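Local coordinates for sugar-phosphate aldolase (Thermotoga maritima, PDB 1PVT), which belongs to the class II aldolase and adducin N-terminal domain family and folds as alpha helices packed around a central mixed beta sheet, at residues R4-E9 / I30-D35; L129-L134 / H194-F199; R70-Y73 / K78-L81; P152-F157 / V210-K215. All coordinates share one frame; numbering follows the deposited sequence.

Contact 1: residues R4-E9 / I30-D35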
loop_
_atom_site.group_PDB
_atom_site.type_symbol
_atom_site.label_atom_id
_atom_site.label_comp_id
_atom_site.label_asym_id
_atom_site.label_seq_id
_atom_site.Cartn_x
_atom_site.Cartn_y
_atom_site.Cartn_z
ATOM N N ARG A 4 11.945 -3.091 15.385
ATOM C CA ARG A 4 13.202 -3.123 14.636
ATOM C C ARG A 4 13.297 -4.279 13.624
ATOM O O ARG A 4 14.050 -4.208 12.649
ATOM C CB ARG A 4 14.363 -3.201 15.622
ATOM C CG ARG A 4 14.230 -2.241 16.801
ATOM C CD ARG A 4 15.062 -2.730 17.975
ATOM N NE ARG A 4 16.455 -2.931 17.584
ATOM C CZ ARG A 4 17.307 -3.736 18.217
ATOM N NH1 ARG A 4 16.910 -4.426 19.282
ATOM N NH2 ARG A 4 18.556 -3.852 17.774
ATOM N N GLU A 5 12.540 -5.345 13.873
ATOM C CA GLU A 5 12.498 -6.516 12.991
ATOM C C GLU A 5 11.505 -6.215 11.861
ATOM O O GLU A 5 11.757 -6.525 10.694
ATOM C CB GLU A 5 12.036 -7.755 13.779
ATOM C CG GLU A 5 11.766 -9.008 12.928
ATOM C CD GLU A 5 11.206 -10.197 13.734
ATOM O OE1 GLU A 5 11.926 -10.729 14.615
ATOM O OE2 GLU A 5 10.044 -10.605 13.482
ATOM N N THR A 6 10.376 -5.612 12.231
ATOM C CA THR A 6 9.337 -5.228 11.288
ATOM C C THR A 6 10.016 -4.465 10.153
ATOM O O THR A 6 9.677 -4.636 8.971
ATOM C CB THR A 6 8.290 -4.322 11.986
ATOM O OG1 THR A 6 7.490 -5.107 12.878
ATOM C CG2 THR A 6 7.385 -3.663 10.978
ATOM N N ILE A 7 10.988 -3.634 10.536
ATOM C CA ILE A 7 11.774 -2.823 9.606
ATOM C C ILE A 7 12.424 -3.696 8.558
ATOM O O ILE A 7 12.360 -3.406 7.364
ATOM C CB ILE A 7 12.903 -2.083 10.322
ATOM C CG1 ILE A 7 12.335 -1.230 11.449
ATOM C CG2 ILE A 7 13.675 -1.256 9.329
ATOM C CD1 ILE A 7 11.151 -0.407 11.046
ATOM N N ARG A 8 13.078 -4.753 9.024
ATOM C CA ARG A 8 13.732 -5.695 8.139
ATOM C C ARG A 8 12.680 -6.296 7.217
ATOM O O ARG A 8 12.935 -6.507 6.033
ATOM C CB ARG A 8 14.427 -6.792 8.959
ATOM C CG ARG A 8 15.762 -6.348 9.549
ATOM C CD ARG A 8 16.068 -7.010 10.887
ATOM N NE ARG A 8 17.302 -6.486 11.489
ATOM C CZ ARG A 8 17.562 -6.475 12.800
ATOM N NH1 ARG A 8 16.671 -6.954 13.665
ATOM N NH2 ARG A 8 18.721 -5.996 13.252
ATOM N N GLU A 9 11.490 -6.543 7.758
ATOM C CA GLU A 9 10.400 -7.133 6.985
ATOM C C GLU A 9 9.961 -6.183 5.894
ATOM O O GLU A 9 9.544 -6.595 4.810
ATOM C CB GLU A 9 9.214 -7.448 7.886
ATOM C CG GLU A 9 8.495 -8.718 7.478
ATOM C CD GLU A 9 7.049 -8.748 7.947
ATOM O OE1 GLU A 9 6.816 -8.514 9.167
ATOM O OE2 GLU A 9 6.155 -9.008 7.093
ATOM N N ILE A 30 5.330 2.049 1.488
ATOM C CA ILE A 30 4.870 0.961 2.333
ATOM C C ILE A 30 4.532 1.561 3.679
ATOM O O ILE A 30 5.105 2.573 4.066
ATOM C CB ILE A 30 5.988 -0.082 2.535
ATOM C CG1 ILE A 30 6.473 -0.600 1.168
ATOM C CG2 ILE A 30 5.488 -1.205 3.443
ATOM C CD1 ILE A 30 7.712 -1.460 1.223
ATOM N N SER A 31 3.600 0.947 4.392
ATOM C CA SER A 31 3.225 1.436 5.721
ATOM C C SER A 31 2.723 0.288 6.601
ATOM O O SER A 31 1.862 -0.514 6.197
ATOM C CB SER A 31 2.146 2.528 5.628
ATOM O OG SER A 31 0.896 1.995 5.194
ATOM N N VAL A 32 3.278 0.207 7.805
ATOM C CA VAL A 32 2.886 -0.839 8.736
ATOM C C VAL A 32 2.465 -0.194 10.047
ATOM O O VAL A 32 3.120 0.729 10.546
ATOM C CB VAL A 32 4.052 -1.835 9.008
ATOM C CG1 VAL A 32 3.536 -3.058 9.786
ATOM C CG2 VAL A 32 4.683 -2.264 7.691
ATOM N N ARG A 33 1.365 -0.689 10.598
ATOM C CA ARG A 33 0.838 -0.171 11.847
ATOM C C ARG A 33 1.359 -0.992 13.012
ATOM O O ARG A 33 1.138 -2.198 13.082
ATOM C CB ARG A 33 -0.691 -0.203 11.801
ATOM C CG ARG A 33 -1.375 0.284 13.055
ATOM C CD ARG A 33 -2.795 0.719 12.748
ATOM N NE ARG A 33 -3.514 -0.237 11.903
ATOM C CZ ARG A 33 -4.074 -1.363 12.333
ATOM N NH1 ARG A 33 -4.009 -1.698 13.612
ATOM N NH2 ARG A 33 -4.711 -2.148 11.479
ATOM N N LEU A 34 2.081 -0.335 13.909
ATOM C CA LEU A 34 2.614 -0.997 15.087
ATOM C C LEU A 34 1.510 -1.072 16.143
ATOM O O LEU A 34 0.771 -0.105 16.361
ATOM C CB LEU A 34 3.811 -0.214 15.628
ATOM C CG LEU A 34 5.213 -0.674 15.224
ATOM C CD1 LEU A 34 5.138 -1.584 14.009
ATOM C CD2 LEU A 34 6.094 0.549 14.965
ATOM N N ASP A 35 1.403 -2.226 16.792
ATOM C CA ASP A 35 0.396 -2.469 17.828
ATOM C C ASP A 35 0.764 -1.854 19.187
ATOM O O ASP A 35 0.090 -0.948 19.683
ATOM C CB ASP A 35 0.205 -3.980 17.978
ATOM C CG ASP A 35 1.510 -4.746 17.806
ATOM O OD1 ASP A 35 2.086 -4.717 16.691
ATOM O OD2 ASP A 35 1.969 -5.367 18.787
#
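Thr6 and Val32 meet tip to tip between the N-terminal helix and the sheet. The methyl CG2 of Thr6 lies 4.1 Å from CG1 of Val32. The same methyl is 4.3 Å from Leu34 CD1, two residues further along the strand. One threonine methyl therefore touches two residues of strand 28-34. In Thr6 this methyl stands opposite the backbone N across CA and CB, which aims it at the strand. The hydroxyl OG1 stays beside the backbone N (chi1 -72°) and bonds to the carbonyl oxygen of His2, one turn back. The polar branch is thus used within its own helix, and the apolar branch crosses to the sheet. Around this core, Val32 also packs on Ile10 and Leu34 on Met3, both of helix 2-19. Thr6 itself reaches Leu61 of strand 58-63. That strand also bonds through its backbone to Ile30, Val32 and Leu34. Helix 103-115 meets strand 28-34 through Ser31 and Arg33. No hydrogen bond joins 4-9 to 30-35. Helix and strand are held here by buried methyl contacts, so shape and burial, not polarity, appear to set how they fit.

Contact 2: residues L129-L134 / H194-F199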
loop_
_atom_site.group_PDB
_atom_site.type_symbol
_atom_site.label_atom_id
_atom_site.label_comp_id
_atom_site.label_asym_id
_atom_site.label_seq_id
_atom_site.Cartn_x
_atom_site.Cartn_y
_atom_site.Cartn_z
ATOM N N LEU A 129 3.701 -2.818 -13.698
ATOM C CA LEU A 129 3.663 -2.611 -15.139
ATOM C C LEU A 129 2.427 -3.185 -15.842
ATOM O O LEU A 129 1.735 -2.487 -16.577
ATOM C CB LEU A 129 4.917 -3.228 -15.747
ATOM C CG LEU A 129 4.780 -3.771 -17.165
ATOM C CD1 LEU A 129 4.604 -2.619 -18.120
ATOM C CD2 LEU A 129 6.009 -4.579 -17.533
ATOM N N ASN A 130 2.158 -4.462 -15.629
ATOM C CA ASN A 130 1.023 -5.093 -16.276
ATOM C C ASN A 130 -0.320 -4.590 -15.808
ATOM O O ASN A 130 -1.221 -4.389 -16.612
ATOM C CB ASN A 130 1.095 -6.600 -16.089
ATOM C CG ASN A 130 2.131 -7.239 -16.981
ATOM O OD1 ASN A 130 1.889 -7.459 -18.163
ATOM N ND2 ASN A 130 3.299 -7.524 -16.427
ATOM N N LEU A 131 -0.466 -4.398 -14.504
ATOM C CA LEU A 131 -1.726 -3.906 -13.959
ATOM C C LEU A 131 -1.910 -2.490 -14.473
ATOM O O LEU A 131 -3.027 -2.019 -14.692
ATOM C CB LEU A 131 -1.677 -3.907 -12.437
ATOM C CG LEU A 131 -2.909 -4.517 -11.778
ATOM C CD1 LEU A 131 -3.345 -5.771 -12.527
ATOM C CD2 LEU A 131 -2.567 -4.855 -10.334
ATOM N N LEU A 132 -0.784 -1.823 -14.671
ATOM C CA LEU A 132 -0.781 -0.475 -15.182
ATOM C C LEU A 132 -1.271 -0.571 -16.609
ATOM O O LEU A 132 -2.278 0.018 -16.968
ATOM C CB LEU A 132 0.635 0.071 -15.153
ATOM C CG LEU A 132 0.826 1.469 -14.595
ATOM C CD1 LEU A 132 0.006 1.660 -13.314
ATOM C CD2 LEU A 132 2.308 1.652 -14.338
ATOM N N THR A 133 -0.551 -1.333 -17.417
ATOM C CA THR A 133 -0.911 -1.520 -18.810
ATOM C C THR A 133 -2.388 -1.815 -18.942
ATOM O O THR A 133 -3.095 -1.182 -19.716
ATOM C CB THR A 133 -0.177 -2.703 -19.411
ATOM O OG1 THR A 133 1.228 -2.522 -19.242
ATOM C CG2 THR A 133 -0.496 -2.825 -20.881
ATOM N N LEU A 134 -2.842 -2.795 -18.174
ATOM C CA LEU A 134 -4.234 -3.226 -18.187
ATOM C C LEU A 134 -5.241 -2.115 -17.913
ATOM O O LEU A 134 -6.297 -2.068 -18.539
ATOM C CB LEU A 134 -4.410 -4.378 -17.188
ATOM C CG LEU A 134 -5.790 -4.918 -16.791
ATOM C CD1 LEU A 134 -6.342 -4.122 -15.623
ATOM C CD2 LEU A 134 -6.726 -4.896 -17.983
ATOM N N HIS A 194 -3.367 4.712 -11.335
ATOM C CA HIS A 194 -2.260 4.945 -10.408
ATOM C C HIS A 194 -1.865 3.723 -9.599
ATOM O O HIS A 194 -1.712 3.789 -8.377
ATOM C CB HIS A 194 -2.609 6.086 -9.452
ATOM C CG HIS A 194 -2.990 7.351 -10.148
ATOM N ND1 HIS A 194 -2.232 8.499 -10.070
ATOM C CD2 HIS A 194 -4.024 7.636 -10.974
ATOM C CE1 HIS A 194 -2.783 9.437 -10.821
ATOM N NE2 HIS A 194 -3.872 8.938 -11.381
ATOM N N GLY A 195 -1.704 2.601 -10.280
ATOM C CA GLY A 195 -1.295 1.403 -9.584
ATOM C C GLY A 195 -2.269 0.792 -8.599
ATOM O O GLY A 195 -3.487 0.893 -8.734
ATOM N N VAL A 196 -1.714 0.163 -7.578
ATOM C CA VAL A 196 -2.538 -0.517 -6.616
ATOM C C VAL A 196 -2.032 -0.391 -5.202
ATOM O O VAL A 196 -0.880 -0.040 -4.970
ATOM C CB VAL A 196 -2.597 -1.999 -6.960
ATOM C CG1 VAL A 196 -1.196 -2.560 -6.951
ATOM C CG2 VAL A 196 -3.454 -2.743 -5.968
ATOM N N VAL A 197 -2.923 -0.704 -4.270
ATOM C CA VAL A 197 -2.647 -0.675 -2.846
ATOM C C VAL A 197 -3.091 -2.009 -2.279
ATOM O O VAL A 197 -4.225 -2.419 -2.495
ATOM C CB VAL A 197 -3.462 0.398 -2.150
ATOM C CG1 VAL A 197 -3.063 0.463 -0.690
ATOM C CG2 VAL A 197 -3.260 1.727 -2.837
ATOM N N ALA A 198 -2.214 -2.680 -1.546
ATOM C CA ALA A 198 -2.564 -3.978 -0.985
ATOM C C ALA A 198 -2.425 -4.012 0.523
ATOM O O ALA A 198 -1.537 -3.374 1.087
ATOM C CB ALA A 198 -1.706 -5.061 -1.611
ATOM N N PHE A 199 -3.296 -4.778 1.170
ATOM C CA PHE A 199 -3.292 -4.875 2.626
ATOM C C PHE A 199 -3.017 -6.305 3.055
ATOM O O PHE A 199 -3.083 -7.223 2.240
ATOM C CB PHE A 199 -4.653 -4.429 3.176
ATOM C CG PHE A 199 -5.226 -3.233 2.473
ATOM C CD1 PHE A 199 -6.451 -3.316 1.823
ATOM C CD2 PHE A 199 -4.526 -2.030 2.427
ATOM C CE1 PHE A 199 -6.969 -2.218 1.137
ATOM C CE2 PHE A 199 -5.037 -0.920 1.742
ATOM C CZ PHE A 199 -6.255 -1.014 1.097
#
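Leu129 O, just before the two leucines that meet segment 194-199, takes two bonds from Thr133. The backbone N of Thr133 lies 2.7 Å from Leu129 O, and so does the hydroxyl Thr133 OG1. The hydroxyl comes from above the carbonyl plane, at a C=O...donor angle of 133°. Both bonds stay within helix 129-134 and brace its turn. The contact itself is apolar. Leu132 brings CD1 to 3.6 Å from the backbone N of Gly195, and that methyl is 4.0 Å from Gly195 CA. It rests on bare main chain just before the strand. Gly195 has a positive phi of 67°, where the chain bends into the strand. Leu131 points toward the strand and puts CD2 4.3 Å from Val196 CG1. Leu131 and Val196 also share Leu190 of strand 188-191. On the helix side, Asn130 ND2 bonds to Glu214 OE2 of helix 203-224, and Glu214 OE1 makes a weak bond to Leu131 N. Strand 196-200 runs between 122-126 and 188-191, antiparallel to both. A short helix thus packs through leucines on the start of an inner strand, the helix-on-sheet layering of an alpha/beta fold.

Contact 3: residues R70-Y73 / K78-L81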
loop_
_atom_site.group_PDB
_atom_site.type_symbol
_atom_site.label_atom_id
_atom_site.label_comp_id
_atom_site.label_asym_id
_atom_site.label_seq_id
_atom_site.Cartn_x
_atom_site.Cartn_y
_atom_site.Cartn_z
ATOM N N ARG A 70 14.516 0.676 -4.183
ATOM C CA ARG A 70 15.837 0.122 -4.474
ATOM C C ARG A 70 16.832 0.678 -3.506
ATOM O O ARG A 70 18.009 0.337 -3.550
ATOM C CB ARG A 70 16.275 0.443 -5.903
ATOM C CG ARG A 70 16.636 1.899 -6.167
ATOM C CD ARG A 70 17.266 2.083 -7.559
ATOM N NE ARG A 70 17.760 3.445 -7.765
ATOM C CZ ARG A 70 17.018 4.453 -8.217
ATOM N NH1 ARG A 70 15.740 4.248 -8.523
ATOM N NH2 ARG A 70 17.550 5.668 -8.346
ATOM N N GLU A 71 16.331 1.535 -2.620
ATOM C CA GLU A 71 17.151 2.174 -1.604
ATOM C C GLU A 71 16.685 1.880 -0.180
ATOM O O GLU A 71 17.508 1.600 0.692
ATOM C CB GLU A 71 17.183 3.684 -1.832
ATOM C CG GLU A 71 17.618 4.073 -3.237
ATOM C CD GLU A 71 18.088 5.523 -3.341
ATOM O OE1 GLU A 71 17.336 6.440 -2.923
ATOM O OE2 GLU A 71 19.216 5.738 -3.850
ATOM N N VAL A 72 15.379 1.924 0.072
ATOM C CA VAL A 72 14.919 1.671 1.423
ATOM C C VAL A 72 15.222 0.249 1.867
ATOM O O VAL A 72 15.191 -0.056 3.061
ATOM C CB VAL A 72 13.410 1.964 1.591
ATOM C CG1 VAL A 72 12.884 2.699 0.376
ATOM C CG2 VAL A 72 12.652 0.681 1.875
ATOM N N TYR A 73 15.525 -0.633 0.924
ATOM C CA TYR A 73 15.827 -2.004 1.317
ATOM C C TYR A 73 17.244 -2.038 1.851
ATOM O O TYR A 73 17.641 -2.982 2.527
ATOM C CB TYR A 73 15.698 -2.965 0.134
ATOM C CG TYR A 73 16.974 -3.163 -0.650
ATOM C CD1 TYR A 73 17.982 -4.003 -0.186
ATOM C CD2 TYR A 73 17.184 -2.484 -1.843
ATOM C CE1 TYR A 73 19.168 -4.154 -0.885
ATOM C CE2 TYR A 73 18.364 -2.629 -2.553
ATOM C CZ TYR A 73 19.354 -3.459 -2.069
ATOM O OH TYR A 73 20.542 -3.543 -2.761
ATOM N N LYS A 78 15.527 5.492 5.529
ATOM C CA LYS A 78 14.488 5.878 4.577
ATOM C C LYS A 78 13.120 5.399 5.059
ATOM O O LYS A 78 12.144 5.471 4.321
ATOM C CB LYS A 78 14.754 5.267 3.201
ATOM C CG LYS A 78 16.120 5.564 2.611
ATOM C CD LYS A 78 16.208 6.951 1.990
ATOM C CE LYS A 78 17.532 7.147 1.235
ATOM N NZ LYS A 78 17.565 8.405 0.427
ATOM N N ILE A 79 13.053 4.886 6.285
ATOM C CA ILE A 79 11.784 4.414 6.841
ATOM C C ILE A 79 11.454 5.218 8.090
ATOM O O ILE A 79 12.296 5.363 8.971
ATOM C CB ILE A 79 11.848 2.917 7.221
ATOM C CG1 ILE A 79 12.050 2.068 5.956
ATOM C CG2 ILE A 79 10.573 2.515 7.976
ATOM C CD1 ILE A 79 12.124 0.575 6.208
ATOM N N CYS A 80 10.230 5.737 8.165
ATOM C CA CYS A 80 9.814 6.544 9.309
ATOM C C CYS A 80 8.941 5.821 10.323
ATOM O O CYS A 80 7.988 5.124 9.970
ATOM C CB CYS A 80 9.077 7.808 8.840
ATOM S SG CYS A 80 10.086 9.038 7.974
ATOM N N LEU A 81 9.304 5.981 11.591
ATOM C CA LEU A 81 8.533 5.421 12.687
ATOM C C LEU A 81 7.822 6.647 13.212
ATOM O O LEU A 81 8.453 7.651 13.529
ATOM C CB LEU A 81 9.415 4.856 13.791
ATOM C CG LEU A 81 8.582 4.619 15.056
ATOM C CD1 LEU A 81 7.472 3.618 14.783
ATOM C CD2 LEU A 81 9.476 4.115 16.157
HETATM O O HOH W 1 15.405 7.063 -1.615
#
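Lys78 begins its contact at CB, against Val72. Lys78 CB lies 3.9 Å from Val72 CB, and Val72 CA is almost as near. This is where the two backbones come closest, with the CA atoms of Val72 and Lys78 5.3 Å apart. From CB the lysine turns toward Glu71. CG stands beside the backbone N, opposite the carbonyl carbon, and a bend at the next bond (chi2 -79°) redirects the chain. CD and CE then run out nearly straight and serve mainly to carry the ammonium group. The tip, Lys78 NZ, is 3.9 Å from Glu71 OE1, a long salt bridge. Glu71 meets it with a chain that is extended beyond CG, and the two side chains cross obliquely. A water sits beside the pair, near both charged ends. It accepts a weak bond from Lys78 NZ at 3.3 Å and also donates to Glu71 OE1, although that second distance is too short to be trusted. Arg68 NE, just before helix 69-72, makes a second salt bridge to Glu71 OE1. The apolar side of the contact lies behind Lys78 CB. Val72 CG2 reaches Ile79 CG1 at 4.4 Å, and helix 2-19 closes over this pair through Ala14 on Val72 and Ile10 on Ile79. Val72 O accepts from Gln11 NE2 of that helix. The contact thus has a buried aliphatic half and a more open charged half. The carboxylate is shared between two cationic groups, which would probably favour its charged form, while its direct salt bridge to the lysine is long and probably loose.

Contact 4: residues P152-F157 / V210-K215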
loop_
_atom_site.group_PDB
_atom_site.type_symbol
_atom_site.label_atom_id
_atom_site.label_comp_id
_atom_site.label_asym_id
_atom_site.label_seq_id
_atom_site.Cartn_x
_atom_site.Cartn_y
_atom_site.Cartn_z
ATOM N N PRO A 152 -6.636 -19.996 -9.724
ATOM C CA PRO A 152 -7.024 -20.093 -8.317
ATOM C C PRO A 152 -6.329 -19.054 -7.447
ATOM O O PRO A 152 -6.983 -18.271 -6.771
ATOM C CB PRO A 152 -6.640 -21.523 -7.967
ATOM C CG PRO A 152 -6.997 -22.250 -9.238
ATOM C CD PRO A 152 -6.445 -21.334 -10.316
ATOM N N GLU A 153 -5.005 -19.045 -7.484
ATOM C CA GLU A 153 -4.214 -18.101 -6.707
ATOM C C GLU A 153 -4.900 -16.781 -6.346
ATOM O O GLU A 153 -4.748 -16.293 -5.230
ATOM C CB GLU A 153 -2.906 -17.804 -7.447
ATOM C CG GLU A 153 -1.774 -18.786 -7.151
ATOM C CD GLU A 153 -0.813 -18.260 -6.089
ATOM O OE1 GLU A 153 0.046 -17.410 -6.433
ATOM O OE2 GLU A 153 -0.925 -18.686 -4.912
ATOM N N VAL A 154 -5.647 -16.194 -7.275
ATOM C CA VAL A 154 -6.311 -14.925 -6.994
ATOM C C VAL A 154 -7.455 -15.069 -6.002
ATOM O O VAL A 154 -7.492 -14.406 -4.965
ATOM C CB VAL A 154 -6.885 -14.309 -8.259
ATOM C CG1 VAL A 154 -7.263 -12.861 -7.994
ATOM C CG2 VAL A 154 -5.892 -14.425 -9.383
ATOM N N LEU A 155 -8.395 -15.942 -6.358
ATOM C CA LEU A 155 -9.586 -16.247 -5.563
ATOM C C LEU A 155 -9.250 -16.345 -4.074
ATOM O O LEU A 155 -9.868 -15.689 -3.235
ATOM C CB LEU A 155 -10.181 -17.574 -6.053
ATOM C CG LEU A 155 -9.938 -17.901 -7.543
ATOM C CD1 LEU A 155 -10.519 -19.266 -7.911
ATOM C CD2 LEU A 155 -10.553 -16.813 -8.403
ATOM N N ILE A 156 -8.259 -17.176 -3.770
ATOM C CA ILE A 156 -7.786 -17.398 -2.410
ATOM C C ILE A 156 -7.398 -16.098 -1.715
ATOM O O ILE A 156 -7.919 -15.775 -0.654
ATOM C CB ILE A 156 -6.542 -18.321 -2.402
ATOM C CG1 ILE A 156 -6.899 -19.691 -2.983
ATOM C CG2 ILE A 156 -5.989 -18.441 -0.985
ATOM C CD1 ILE A 156 -5.700 -20.596 -3.201
ATOM N N PHE A 157 -6.472 -15.358 -2.307
ATOM C CA PHE A 157 -6.034 -14.115 -1.702
ATOM C C PHE A 157 -7.093 -13.019 -1.803
ATOM O O PHE A 157 -7.052 -12.030 -1.063
ATOM C CB PHE A 157 -4.725 -13.651 -2.343
ATOM C CG PHE A 157 -3.542 -14.532 -2.032
ATOM C CD1 PHE A 157 -3.484 -15.842 -2.505
ATOM C CD2 PHE A 157 -2.471 -14.042 -1.283
ATOM C CE1 PHE A 157 -2.371 -16.652 -2.242
ATOM C CE2 PHE A 157 -1.353 -14.846 -1.014
ATOM C CZ PHE A 157 -1.303 -16.152 -1.494
ATOM N N VAL A 210 0.255 -8.213 -4.255
ATOM C CA VAL A 210 0.662 -7.404 -5.390
ATOM C C VAL A 210 1.137 -8.387 -6.445
ATOM O O VAL A 210 0.611 -8.424 -7.554
ATOM C CB VAL A 210 1.818 -6.485 -5.035
ATOM C CG1 VAL A 210 2.335 -5.815 -6.279
ATOM C CG2 VAL A 210 1.358 -5.455 -4.046
ATOM N N GLU A 211 2.131 -9.197 -6.084
ATOM C CA GLU A 211 2.682 -10.205 -6.989
ATOM C C GLU A 211 1.573 -10.930 -7.723
ATOM O O GLU A 211 1.499 -10.905 -8.951
ATOM C CB GLU A 211 3.492 -11.228 -6.211
ATOM C CG GLU A 211 4.951 -10.948 -6.173
ATOM C CD GLU A 211 5.725 -12.138 -5.663
ATOM O OE1 GLU A 211 6.967 -12.146 -5.808
ATOM O OE2 GLU A 211 5.091 -13.067 -5.113
ATOM N N ILE A 212 0.705 -11.579 -6.956
ATOM C CA ILE A 212 -0.412 -12.330 -7.517
ATOM C C ILE A 212 -1.277 -11.487 -8.455
ATOM O O ILE A 212 -1.546 -11.904 -9.578
ATOM C CB ILE A 212 -1.257 -12.976 -6.382
ATOM C CG1 ILE A 212 -0.411 -14.060 -5.706
ATOM C CG2 ILE A 212 -2.531 -13.592 -6.933
ATOM C CD1 ILE A 212 -1.025 -14.657 -4.482
ATOM N N LEU A 213 -1.705 -10.306 -8.024
ATOM C CA LEU A 213 -2.499 -9.470 -8.908
ATOM C C LEU A 213 -1.746 -9.248 -10.208
ATOM O O LEU A 213 -2.308 -9.361 -11.298
ATOM C CB LEU A 213 -2.796 -8.124 -8.264
ATOM C CG LEU A 213 -3.977 -8.130 -7.296
ATOM C CD1 LEU A 213 -4.343 -6.691 -6.955
ATOM C CD2 LEU A 213 -5.179 -8.838 -7.930
ATOM N N GLU A 214 -0.463 -8.933 -10.089
ATOM C CA GLU A 214 0.368 -8.700 -11.262
ATOM C C GLU A 214 0.360 -9.909 -12.185
ATOM O O GLU A 214 0.129 -9.793 -13.389
ATOM C CB GLU A 214 1.811 -8.438 -10.845
ATOM C CG GLU A 214 2.393 -7.122 -11.322
ATOM C CD GLU A 214 2.084 -6.819 -12.769
ATOM O OE1 GLU A 214 0.913 -6.507 -13.074
ATOM O OE2 GLU A 214 3.013 -6.890 -13.600
ATOM N N LYS A 215 0.626 -11.073 -11.606
ATOM C CA LYS A 215 0.678 -12.295 -12.380
ATOM C C LYS A 215 -0.603 -12.470 -13.156
ATOM O O LYS A 215 -0.568 -12.744 -14.351
ATOM C CB LYS A 215 0.920 -13.492 -11.468
ATOM C CG LYS A 215 1.577 -14.636 -12.187
ATOM C CD LYS A 215 2.359 -15.519 -11.226
ATOM C CE LYS A 215 3.188 -16.592 -11.960
ATOM N NZ LYS A 215 4.166 -17.295 -11.051
#
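Glu153 is the first residue of helix 152-157 to touch Ile212 of helix 203-224. Its chain bends at the second torsion (chi2 -98°) and crosses the isoleucine at about a right angle. Glu153 OE1 lies 3.5 Å from Ile212 CG1 and about as far from CD1, so a carboxylate oxygen sits against aliphatic carbon. Within 210-215, Lys215 NZ is 6.2 Å from Glu153 OE1, too far for a salt bridge. Val154 follows and meets the other branch of Ile212. Its CG2 is 4.2 Å from Ile212 CG2, and its CA is 4.0 Å from the same methyl. One turn after Glu153, Phe157 turns a ring face to Ile212. The methyl CD1 of Ile212 lies over the centre of that face as a CH-pi contact, though the model places it too close for the exact distance to carry weight. Phe157 also touches Asp208 and Arg209, and Val154 touches Ala216. No hydrogen bond links the segments. The helix axes approach to 9.5 Å at 140° between their directions. A single isoleucine set among three residues of a short, roughly antiparallel helix is plain helix-on-helix packing, here the partly buried packing of helix 152-157 on helix 203-224.

In the fold
From the N terminus, contact 1 closes first, bringing helix 2-19 back onto strand 28-34. Contact 3 follows separately and closes a tight loop between helix 69-72 and strand 79-84. These two are neighbours in space: Leu34 CD2 meets Leu81 CD1, and Ile7 packs on Ile79. Contact 2 then opens at helix 129-134, and contact 4 opens at 152-157 before contact 2 closes at 194-199. The two loops therefore cross, with contact 4 closing last on helix 203-224. They also touch, through Leu131 on Leu213 and Ala198 on Val210. Contacts 1 and 2 lie on opposite sides of the chain's centre, about 23 Å apart between centres, and both reach the same sheet.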